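Local coordinates for 3-oxoadipate enol-lactonase (Burkholderia xenovorans, PDB 2XUA), which probably hydrolyses 3-oxoadipate enol-lactone to 3-oxoadipate, a step in the breakdown of catechol-type aromatic compounds, at residues B[208-212]-B[257-261]. Residues are numbered along the deposited sequence.
Sequences PALVI and TVVDF
This is a buried helix-on-sheet contact in an alpha/beta hydrolase fold. The C-terminal helix 251-263 lies against one face of the central sheet, here on strand 209-214. That strand runs between strands 117-123 and 236-240. Residues 209-212 are extended and 257-261 are helical, with Phe261 N hydrogen-bonded to Thr257 O at 3.1 Å. The axes of 209-212 and 257-261 run nearly antiparallel, at 169°, and approach to 9.9 Å. In the register, Leu210 CA lies 7.1 Å from Phe261 CA and Ile212 CA 8.6 Å from Thr257 CA. Pro208, Leu210 and Ile212 point toward the helix. Val211 points to the other face, onto helix 222-231. Phe261, chi1 t, lays its ring beside the strand start. Leu210 CB sits over one ring face, 3.5 Å from the centroid of the Phe261 ring, a CH-pi contact. Pro208 O meets the ring edge at Phe261 CZ, 3.5 Å away. Leu210 is t,p and its CD2 lies 3.9 Å from Thr257 CG2. Ile212 is m,t and its CD1 reaches Val258 CG2 at 3.5 Å. Thr257 OG1 is hydrogen-bonded to Ala253 O, while its CG2 methyl faces Leu210 and Ile212. No hydrogen bond crosses the interface, so apolar packing and the CH-pi contact hold helix and strand together.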
loop_
_atom_site.group_PDB
_atom_site.type_symbol
_atom_site.label_atom_id
_atom_site.label_comp_id
_atom_site.label_asym_id
_atom_site.label_seq_id
_atom_site.Cartn_x
_atom_site.Cartn_y
_atom_site.Cartn_z
ATOM N N PRO B 208 -25.863 -18.562 2.511
ATOM C CA PRO B 208 -26.002 -17.617 3.581
ATOM C C PRO B 208 -25.327 -16.271 3.237
ATOM O O PRO B 208 -24.192 -16.254 2.752
ATOM C CB PRO B 208 -25.268 -18.311 4.725
ATOM C CG PRO B 208 -25.281 -19.731 4.358
ATOM C CD PRO B 208 -25.085 -19.742 2.958
ATOM N N ALA B 209 -26.036 -15.165 3.450
ATOM C CA ALA B 209 -25.502 -13.846 3.134
ATOM C C ALA B 209 -25.542 -12.928 4.349
ATOM O O ALA B 209 -26.392 -13.069 5.259
ATOM C CB ALA B 209 -26.182 -13.210 1.902
ATOM N N LEU B 210 -24.530 -12.057 4.419
ATOM C CA LEU B 210 -24.486 -10.956 5.379
ATOM C C LEU B 210 -24.426 -9.658 4.560
ATOM O O LEU B 210 -23.651 -9.533 3.612
ATOM C CB LEU B 210 -23.237 -11.062 6.267
ATOM C CG LEU B 210 -22.791 -9.798 6.997
ATOM C CD1 LEU B 210 -23.842 -9.464 8.127
ATOM C CD2 LEU B 210 -21.385 -9.943 7.610
ATOM N N VAL B 211 -25.230 -8.679 4.911
ATOM C CA VAL B 211 -25.113 -7.387 4.214
ATOM C C VAL B 211 -24.643 -6.383 5.252
ATOM O O VAL B 211 -25.251 -6.286 6.268
ATOM C CB VAL B 211 -26.424 -6.913 3.559
ATOM C CG1 VAL B 211 -26.240 -5.461 2.929
ATOM C CG2 VAL B 211 -26.896 -7.873 2.516
ATOM N N ILE B 212 -23.520 -5.694 5.004
ATOM C CA ILE B 212 -23.018 -4.662 5.891
ATOM C C ILE B 212 -23.204 -3.341 5.131
ATOM O O ILE B 212 -22.874 -3.255 3.946
ATOM C CB ILE B 212 -21.506 -4.860 6.262
ATOM C CG1 ILE B 212 -21.329 -5.985 7.270
ATOM C CG2 ILE B 212 -20.919 -3.633 6.897
ATOM C CD1 ILE B 212 -19.881 -6.381 7.487
ATOM N N THR B 257 -17.763 -8.560 12.817
ATOM C CA THR B 257 -19.005 -8.933 12.182
ATOM C C THR B 257 -18.792 -9.998 11.106
ATOM O O THR B 257 -19.512 -10.988 11.068
ATOM C CB THR B 257 -19.696 -7.702 11.554
ATOM O OG1 THR B 257 -19.835 -6.676 12.568
ATOM C CG2 THR B 257 -21.056 -8.092 11.039
ATOM N N VAL B 258 -17.823 -9.761 10.228
ATOM C CA VAL B 258 -17.530 -10.647 9.129
ATOM C C VAL B 258 -16.999 -11.982 9.690
ATOM O O VAL B 258 -17.449 -13.021 9.241
ATOM C CB VAL B 258 -16.593 -10.001 8.112
ATOM C CG1 VAL B 258 -16.284 -10.942 7.009
ATOM C CG2 VAL B 258 -17.359 -8.810 7.437
ATOM N N VAL B 259 -16.147 -11.942 10.720
ATOM C CA VAL B 259 -15.597 -13.201 11.255
ATOM C C VAL B 259 -16.707 -14.057 11.910
ATOM O O VAL B 259 -16.796 -15.259 11.633
ATOM C CB VAL B 259 -14.341 -13.010 12.087
ATOM C CG1 VAL B 259 -13.856 -14.375 12.771
ATOM C CG2 VAL B 259 -13.189 -12.452 11.199
ATOM N N ASP B 260 -17.576 -13.451 12.739
ATOM C CA ASP B 260 -18.579 -14.227 13.467
ATOM C C ASP B 260 -19.564 -14.822 12.471
ATOM O O ASP B 260 -19.939 -15.999 12.585
ATOM C CB ASP B 260 -19.320 -13.383 14.526
ATOM C CG ASP B 260 -18.403 -12.849 15.635
ATOM O OD1 ASP B 260 -17.233 -13.277 15.836
ATOM O OD2 ASP B 260 -18.879 -11.941 16.326
ATOM N N PHE B 261 -19.945 -14.037 11.457
ATOM C CA PHE B 261 -20.859 -14.507 10.410
ATOM C C PHE B 261 -20.253 -15.664 9.621
ATOM O O PHE B 261 -20.932 -16.635 9.327
ATOM C CB PHE B 261 -21.307 -13.383 9.430
ATOM C CG PHE B 261 -22.004 -13.887 8.211
ATOM C CD1 PHE B 261 -23.314 -14.392 8.279
ATOM C CD2 PHE B 261 -21.349 -13.925 6.986
ATOM C CE1 PHE B 261 -23.955 -14.908 7.114
ATOM C CE2 PHE B 261 -21.986 -14.454 5.829
ATOM C CZ PHE B 261 -23.286 -14.930 5.907
#